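Local coordinates for protein BauA (Acinetobacter baumannii, PDB 6HCP) that probably carries ferric preacinetobactin across the bacterial outer membrane as a TonB-dependent siderophore receptor, at residues G569-I572 and E573-L577. Residues are numbered along the deposited sequence; the frame is centred on the assembly and turned at random.
Sequences GSPI and EHVRL. With EDO (1,2-ethanediol), chain U.
The carbonyl O of V575 receives the hydroxyl of S570, OG to O 2.7 Å, with the donor tilted 18° from the carbonyl plane. S570 reaches it because its OG is anti to the backbone N (chi1 171°), and S570 CA adds a CA-H...O contact to the same oxygen. Nearer the tip of the loop, V575 N donates to I572 O at 3.1 Å and closes a type II beta turn from I572 to V575, with H574 at the third position taking the positive phi that this turn type requires there. Where strand 549-569 ends, L577 N of the next strand donates a hydrogen bond to G569 O over 3.0 Å, nearly straight at 166°. G569 N meanwhile donates to O1 of a 1,2-ethanediol, probably from the crystallisation liquor. On the apolar side, the I572 and V575 side chains run side by side, CG1 to CG2 3.6 Å, whereas the P571 ring crosses V575 and L577 at about right angles, its CD 4.1 Å from L577 CB. At the turn, E573 CG sits over the centre of the H574 ring, 3.6 Å above its plane. The turn and its backbone bonds make up the short hairpin connection between strands 549-569 and 575-590 of the beta-barrel. R576 forms salt bridges to E614 and D616 of strand 599-618, P571 and L577 pack on F524 of strand 524-541, and I572 touches V662 of a neighbouring subunit.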
ATOM      1  N   GLY A 569      27.821  11.732   2.830  1.00 31.79           N
ATOM      2  CA  GLY A 569      28.868  11.039   2.097  1.00 35.40           C
ATOM      3  C   GLY A 569      28.637   9.544   2.070  1.00 34.06           C
ATOM      4  O   GLY A 569      27.497   9.073   2.020  1.00 30.24           O
ATOM      5  N   SER A 570      29.748   8.809   2.020  1.00 37.44           N
ATOM      6  CA  SER A 570      29.747   7.371   1.854  1.00 36.74           C
ATOM      7  C   SER A 570      30.542   6.758   2.995  1.00 33.65           C
ATOM      8  O   SER A 570      31.756   6.881   3.039  1.00 42.80           O
ATOM      9  CB  SER A 570      30.314   6.978   0.514  1.00 40.36           C
ATOM     10  OG  SER A 570      30.488   5.573   0.461  1.00 39.39           O
ATOM     11  N   PRO A 571      29.877   6.252   4.052  1.00 32.30           N
ATOM     12  CA  PRO A 571      30.589   5.759   5.227  1.00 35.20           C
ATOM     13  C   PRO A 571      31.277   4.411   4.957  1.00 42.00           C
ATOM     14  O   PRO A 571      32.191   4.053   5.677  1.00 44.42           O
ATOM     15  CB  PRO A 571      29.483   5.621   6.273  1.00 35.25           C
ATOM     16  CG  PRO A 571      28.255   5.313   5.447  1.00 36.89           C
ATOM     17  CD  PRO A 571      28.423   6.093   4.162  1.00 35.87           C
ATOM     18  N   ILE A 572      30.811   3.692   3.931  1.00 42.36           N
ATOM     19  CA  ILE A 572      31.460   2.456   3.443  1.00 47.24           C
ATOM     20  C   ILE A 572      31.123   2.309   1.964  1.00 44.77           C
ATOM     21  O   ILE A 572      30.133   2.873   1.489  1.00 37.48           O
ATOM     22  CB  ILE A 572      30.983   1.225   4.230  1.00 53.43           C
ATOM     23  CG1 ILE A 572      29.483   1.009   4.037  1.00 51.49           C
ATOM     24  CG2 ILE A 572      31.358   1.327   5.698  1.00 56.93           C
ATOM     25  CD1 ILE A 572      28.865   0.106   5.065  1.00 67.77           C
ATOM     26  N   GLU A 573      31.900   1.489   1.246  1.00 40.91           N
ATOM     27  CA  GLU A 573      31.727   1.394  -0.193  1.00 45.92           C
ATOM     28  C   GLU A 573      30.311   0.886  -0.510  1.00 30.44           C
ATOM     29  O   GLU A 573      29.732   0.095   0.249  1.00 35.15           O
ATOM     30  CB  GLU A 573      32.791   0.496  -0.837  1.00 55.13           C
ATOM     31  CG  GLU A 573      32.911   0.743  -2.332  1.00 64.45           C
ATOM     32  CD  GLU A 573      34.155   0.187  -3.004  1.00 75.52           C
ATOM     33  OE1 GLU A 573      35.156  -0.033  -2.300  1.00 74.17           O
ATOM     34  OE2 GLU A 573      34.127   0.019  -4.237  1.00 73.43           O
ATOM     35  N   HIS A 574      29.727   1.486  -1.551  1.00 31.17           N
ATOM     36  CA  HIS A 574      28.423   1.159  -2.118  1.00 40.34           C
ATOM     37  C   HIS A 574      27.269   1.658  -1.235  1.00 34.13           C
ATOM     38  O   HIS A 574      26.129   1.288  -1.483  1.00 33.69           O
ATOM     39  CB  HIS A 574      28.298  -0.354  -2.367  1.00 46.51           C
ATOM     40  CG  HIS A 574      29.392  -0.906  -3.216  1.00 48.47           C
ATOM     41  ND1 HIS A 574      29.746  -0.328  -4.426  1.00 47.90           N
ATOM     42  CD2 HIS A 574      30.309  -1.864  -2.957  1.00 49.38           C
ATOM     43  CE1 HIS A 574      30.780  -0.983  -4.923  1.00 55.52           C
ATOM     44  NE2 HIS A 574      31.134  -1.936  -4.040  1.00 45.75           N
ATOM     45  N   VAL A 575      27.574   2.449  -0.207  1.00 33.54           N
ATOM     46  CA  VAL A 575      26.555   3.022   0.668  1.00 33.40           C
ATOM     47  C   VAL A 575      26.725   4.545   0.709  1.00 35.17           C
ATOM     48  O   VAL A 575      27.835   5.058   0.889  1.00 30.74           O
ATOM     49  CB  VAL A 575      26.643   2.433   2.085  1.00 34.96           C
ATOM     50  CG1 VAL A 575      25.666   3.096   3.051  1.00 37.00           C
ATOM     51  CG2 VAL A 575      26.420   0.924   2.061  1.00 40.82           C
ATOM     52  N   ARG A 576      25.587   5.241   0.671  1.00 30.00           N
ATOM     53  CA  ARG A 576      25.536   6.668   0.913  1.00 31.87           C
ATOM     54  C   ARG A 576      24.563   6.933   2.063  1.00 29.36           C
ATOM     55  O   ARG A 576      23.535   6.285   2.164  1.00 29.59           O
ATOM     56  CB  ARG A 576      25.131   7.394  -0.369  1.00 32.17           C
ATOM     57  CG  ARG A 576      26.172   7.276  -1.475  1.00 37.13           C
ATOM     58  CD  ARG A 576      25.702   7.851  -2.781  1.00 38.23           C
ATOM     59  NE  ARG A 576      24.637   7.081  -3.371  1.00 43.23           N
ATOM     60  CZ  ARG A 576      24.799   5.918  -4.002  1.00 41.86           C
ATOM     61  NH1 ARG A 576      23.740   5.237  -4.383  1.00 31.07           N
ATOM     62  NH2 ARG A 576      26.001   5.407  -4.190  1.00 39.40           N
ATOM     63  N   LEU A 577      24.916   7.899   2.910  1.00 28.69           N
ATOM     64  CA  LEU A 577      24.134   8.253   4.078  1.00 26.89           C
ATOM     65  C   LEU A 577      24.195   9.769   4.277  1.00 30.00           C
ATOM     66  O   LEU A 577      25.301  10.320   4.365  1.00 28.91           O
ATOM     67  CB  LEU A 577      24.770   7.549   5.269  1.00 33.99           C
ATOM     68  CG  LEU A 577      23.971   7.543   6.558  1.00 44.28           C
ATOM     69  CD1 LEU A 577      22.627   6.859   6.348  1.00 55.52           C
ATOM     70  CD2 LEU A 577      24.776   6.829   7.630  1.00 45.44           C
TER
HETATM   71  C1  EDO U 818      26.330  11.422  -0.430  1.00 48.20           C
HETATM   72  O1  EDO U 818      25.621  11.674   0.804  1.00 46.18           O
HETATM   73  C2  EDO U 818      27.130  12.680  -0.754  1.00 42.05           C
HETATM   74  O2  EDO U 818      27.509  12.698  -2.107  1.00 40.36           O